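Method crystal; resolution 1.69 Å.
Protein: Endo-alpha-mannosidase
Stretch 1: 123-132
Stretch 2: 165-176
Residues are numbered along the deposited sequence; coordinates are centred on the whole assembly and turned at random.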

# COMPACT_ATOMS: atom_id res chain seq x y z
N THR A 123 -5.11 -4.17 0.37
CA THR A 123 -4.87 -4.80 1.66
C THR A 123 -5.64 -6.15 1.78
O THR A 123 -6.84 -6.22 1.48
CB THR A 123 -5.22 -3.79 2.78
OG1 THR A 123 -4.62 -4.20 4.01
CG2 THR A 123 -6.75 -3.64 2.92
N TRP A 124 -4.94 -7.20 2.23
CA TRP A 124 -5.56 -8.53 2.32
C TRP A 124 -5.29 -9.14 3.69
O TRP A 124 -4.13 -9.36 4.07
CB TRP A 124 -5.03 -9.45 1.21
CG TRP A 124 -5.70 -10.79 1.22
CD1 TRP A 124 -5.23 -11.94 1.79
CD2 TRP A 124 -6.98 -11.11 0.67
NE1 TRP A 124 -6.13 -12.97 1.60
CE2 TRP A 124 -7.22 -12.48 0.92
CE3 TRP A 124 -7.95 -10.37 -0.03
CZ2 TRP A 124 -8.39 -13.14 0.50
CZ3 TRP A 124 -9.12 -11.02 -0.44
CH2 TRP A 124 -9.32 -12.39 -0.18
N TRP A 125 -6.36 -9.41 4.42
CA TRP A 125 -6.25 -9.78 5.83
C TRP A 125 -6.57 -11.25 6.11
O TRP A 125 -6.93 -11.63 7.22
CB TRP A 125 -7.10 -8.83 6.68
CG TRP A 125 -6.42 -7.50 6.81
CD1 TRP A 125 -6.62 -6.39 6.04
CD2 TRP A 125 -5.40 -7.16 7.76
NE1 TRP A 125 -5.78 -5.37 6.45
CE2 TRP A 125 -5.04 -5.81 7.51
CE3 TRP A 125 -4.77 -7.85 8.80
CZ2 TRP A 125 -4.05 -5.16 8.26
CZ3 TRP A 125 -3.80 -7.20 9.54
CH2 TRP A 125 -3.45 -5.85 9.27
N GLY A 126 -6.39 -12.09 5.09
CA GLY A 126 -6.53 -13.53 5.27
C GLY A 126 -7.95 -14.05 5.18
O GLY A 126 -8.79 -13.47 4.52
N GLU A 127 -8.20 -15.17 5.87
CA GLU A 127 -9.51 -15.84 5.81
C GLU A 127 -10.70 -14.90 6.07
O GLU A 127 -11.75 -15.05 5.45
CB GLU A 127 -9.55 -17.04 6.77
N SER A 128 -10.52 -13.90 6.94
CA SER A 128 -11.60 -12.96 7.23
C SER A 128 -12.03 -12.15 6.00
O SER A 128 -13.11 -11.56 5.98
CB SER A 128 -11.19 -12.00 8.36
OG SER A 128 -10.06 -11.24 7.97
N ASP A 129 -11.18 -12.13 4.97
CA ASP A 129 -11.45 -11.39 3.74
C ASP A 129 -12.01 -12.26 2.61
O ASP A 129 -12.33 -11.75 1.54
CB ASP A 129 -10.18 -10.65 3.26
CG ASP A 129 -9.95 -9.34 3.99
OD1 ASP A 129 -10.76 -8.98 4.89
OD2 ASP A 129 -8.95 -8.67 3.69
N TYR A 130 -12.10 -13.57 2.84
CA TYR A 130 -12.69 -14.47 1.85
C TYR A 130 -14.10 -14.00 1.51
O TYR A 130 -14.91 -13.74 2.40
CB TYR A 130 -12.70 -15.92 2.36
CG TYR A 130 -11.35 -16.62 2.43
CD1 TYR A 130 -10.16 -15.94 2.15
CD2 TYR A 130 -11.27 -17.96 2.82
CE1 TYR A 130 -8.93 -16.59 2.23
CE2 TYR A 130 -10.05 -18.62 2.91
CZ TYR A 130 -8.88 -17.93 2.61
OH TYR A 130 -7.67 -18.57 2.69
N GLY A 131 -14.38 -13.84 0.23
CA GLY A 131 -15.71 -13.48 -0.24
C GLY A 131 -16.13 -12.05 0.03
O GLY A 131 -17.27 -11.68 -0.23
N ASN A 132 -15.21 -11.22 0.52
CA ASN A 132 -15.56 -9.83 0.84
C ASN A 132 -16.00 -9.02 -0.37
O ASN A 132 -15.44 -9.14 -1.47
CB ASN A 132 -14.43 -9.13 1.62
CG ASN A 132 -13.40 -8.51 0.71
OD1 ASN A 132 -13.55 -7.36 0.28
ND2 ASN A 132 -12.33 -9.25 0.44
N ARG A 165 0.14 -19.73 1.79
CA ARG A 165 -0.18 -20.58 0.64
C ARG A 165 -1.68 -20.66 0.42
O ARG A 165 -2.16 -20.49 -0.69
CB ARG A 165 0.41 -21.99 0.78
CG ARG A 165 0.46 -22.73 -0.57
CD ARG A 165 0.96 -24.16 -0.43
NE ARG A 165 1.51 -24.71 -1.68
CZ ARG A 165 0.80 -25.12 -2.73
NH1 ARG A 165 -0.53 -25.07 -2.73
NH2 ARG A 165 1.43 -25.59 -3.80
N GLU A 166 -2.43 -20.90 1.50
CA GLU A 166 -3.88 -21.04 1.39
C GLU A 166 -4.52 -19.77 0.87
O GLU A 166 -5.50 -19.80 0.11
CB GLU A 166 -4.48 -21.41 2.75
CG GLU A 166 -4.03 -22.78 3.28
CD GLU A 166 -4.37 -22.99 4.76
OE1 GLU A 166 -5.01 -22.12 5.38
OE2 GLU A 166 -3.97 -24.04 5.30
N ASN A 167 -3.97 -18.63 1.29
CA ASN A 167 -4.46 -17.33 0.82
C ASN A 167 -4.15 -17.03 -0.63
O ASN A 167 -4.98 -16.45 -1.34
CB ASN A 167 -3.99 -16.20 1.72
CG ASN A 167 -4.87 -16.05 2.93
OD1 ASN A 167 -5.87 -15.34 2.90
ND2 ASN A 167 -4.52 -16.75 4.01
N ILE A 168 -2.95 -17.41 -1.07
CA ILE A 168 -2.59 -17.32 -2.48
C ILE A 168 -3.56 -18.18 -3.29
O ILE A 168 -4.08 -17.74 -4.31
CB ILE A 168 -1.11 -17.74 -2.75
CG1 ILE A 168 -0.15 -16.79 -2.05
CG2 ILE A 168 -0.82 -17.80 -4.26
CD1 ILE A 168 1.27 -17.33 -1.91
N GLN A 169 -3.84 -19.39 -2.80
CA GLN A 169 -4.75 -20.29 -3.51
C GLN A 169 -6.13 -19.67 -3.61
O GLN A 169 -6.74 -19.70 -4.66
CB GLN A 169 -4.84 -21.65 -2.83
CG GLN A 169 -3.56 -22.43 -2.80
CD GLN A 169 -3.68 -23.66 -1.92
OE1 GLN A 169 -4.66 -24.41 -2.03
NE2 GLN A 169 -2.71 -23.89 -1.05
N TYR A 170 -6.61 -19.10 -2.50
CA TYR A 170 -7.91 -18.46 -2.51
C TYR A 170 -7.96 -17.30 -3.51
O TYR A 170 -8.90 -17.17 -4.29
CB TYR A 170 -8.34 -17.96 -1.12
CG TYR A 170 -9.72 -17.34 -1.19
CD1 TYR A 170 -10.87 -18.13 -1.07
CD2 TYR A 170 -9.88 -15.98 -1.46
CE1 TYR A 170 -12.14 -17.56 -1.18
CE2 TYR A 170 -11.13 -15.41 -1.57
CZ TYR A 170 -12.26 -16.20 -1.43
OH TYR A 170 -13.49 -15.62 -1.55
N ILE A 171 -6.93 -16.46 -3.48
CA ILE A 171 -6.88 -15.27 -4.32
C ILE A 171 -6.84 -15.66 -5.80
O ILE A 171 -7.62 -15.14 -6.60
CB ILE A 171 -5.69 -14.37 -3.93
CG1 ILE A 171 -5.98 -13.67 -2.59
CG2 ILE A 171 -5.37 -13.34 -5.03
CD1 ILE A 171 -4.75 -13.05 -1.91
N VAL A 172 -5.96 -16.59 -6.15
CA VAL A 172 -5.82 -17.05 -7.54
C VAL A 172 -7.10 -17.77 -8.01
O VAL A 172 -7.58 -17.50 -9.11
CB VAL A 172 -4.56 -17.93 -7.74
CG1 VAL A 172 -4.54 -18.57 -9.13
CG2 VAL A 172 -3.27 -17.11 -7.53
N ASP A 173 -7.65 -18.65 -7.18
CA ASP A 173 -8.87 -19.38 -7.56
C ASP A 173 -10.07 -18.48 -7.73
O ASP A 173 -10.90 -18.70 -8.61
CB ASP A 173 -9.21 -20.47 -6.54
CG ASP A 173 -8.24 -21.64 -6.58
OD1 ASP A 173 -7.45 -21.75 -7.53
OD2 ASP A 173 -8.27 -22.44 -5.63
N THR A 174 -10.19 -17.48 -6.87
CA THR A 174 -11.37 -16.64 -6.86
C THR A 174 -11.29 -15.47 -7.83
O THR A 174 -12.27 -15.13 -8.48
CB THR A 174 -11.66 -16.12 -5.43
OG1 THR A 174 -11.61 -17.22 -4.50
CG2 THR A 174 -13.02 -15.45 -5.36
N TYR A 175 -10.11 -14.85 -7.92
CA TYR A 175 -9.95 -13.62 -8.69
C TYR A 175 -9.07 -13.75 -9.92
O TYR A 175 -9.04 -12.85 -10.74
CB TYR A 175 -9.37 -12.52 -7.80
CG TYR A 175 -10.13 -12.34 -6.52
CD1 TYR A 175 -11.49 -12.02 -6.53
CD2 TYR A 175 -9.50 -12.50 -5.29
CE1 TYR A 175 -12.19 -11.84 -5.36
CE2 TYR A 175 -10.19 -12.33 -4.11
CZ TYR A 175 -11.53 -12.01 -4.15
OH TYR A 175 -12.20 -11.84 -2.97
N GLY A 176 -8.35 -14.87 -10.02
CA GLY A 176 -7.32 -15.03 -11.06
C GLY A 176 -7.80 -14.99 -12.50
O GLY A 176 -7.05 -14.60 -13.40
O HOH W 1 -6.01 -17.06 6.61
O HOH W 2 -14.73 -11.15 -3.32

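Residues 123-132 leave a strand, pass through a short 3-10 segment and a turn, and lie against residues 165-176, most of which form a helix; together the two stretches bury 434 Å² of surface. Thr123 makes no contact with the helix, and the interface begins at Trp124, whose CA-to-CB bond points toward it. With chi1 in the t rotamer, the buried indole reaches four helix residues. Its NE1 donates a hydrogen bond of 2.7 Å to Asn167 OD1, nearly straight at 164°, so the polar edge of the ring is satisfied inside the contact. Ile171 CD1 sits 3.7 Å from the centroid of the five-membered ring of Trp124 and almost on the ring normal, a CH-pi contact for which a slim, branched aliphatic chain is well suited. The six-membered ring meets its neighbours by apolar contact, Trp124 CZ2 lying 3.8 Å from Tyr170 CD2 and Trp124 CH2 4.0 Å from Tyr175 CE2.

The CA-to-CB bond of Trp125 points away from the helix, and its side chain makes no contact there, but its backbone N donates to Asp129 OD2 (2.8 Å), tying the loop back on itself. Gly126 then passes close to the helix, its CA 3.1 Å from Asn167 OD1. At its phi/psi of 84/-152, a CB would be jammed against the carbonyl O of Trp125, so the backbone itself calls for glycine. At Glu127, modelled only to CB, the link is through solvent: water 1 accepts from both Glu127 N and Asn167 ND2, each at 3.0 Å. The amide of Asn167 thus serves stretch 1 with both ends, OD1 accepting from the indole and ND2 donating to the water.

Ser128 and Asp129 do not touch the helix. Tyr130 stacks on the helix: its ring forms an offset stack with that of Tyr170, centroids 4.0 Å apart and planes at 8°, with Tyr130 CE1 3.6 Å from Tyr170 CG. Tyr130 CB adds a CH-pi contact, 4.1 Å from the Tyr170 ring centroid, while Asn167 OD1 lies at the edge of the Tyr130 ring, 3.4 Å from CE1.

A type II turn from Asp129 to Asn132 brings Gly131 N to Tyr170 OH at 2.7 Å; the angle of 122° makes this hydrogen bond weak. The positive phi of Gly131 favours glycine. Asn132 ND2 donates to Asp129 O (2.7 Å), bracing the turn, while the Asn132 side chain also caps the helix that follows. Water 2 closes the contact, donating to Asn132 O at 2.8 Å and lying 2.6 Å from Tyr175 OH.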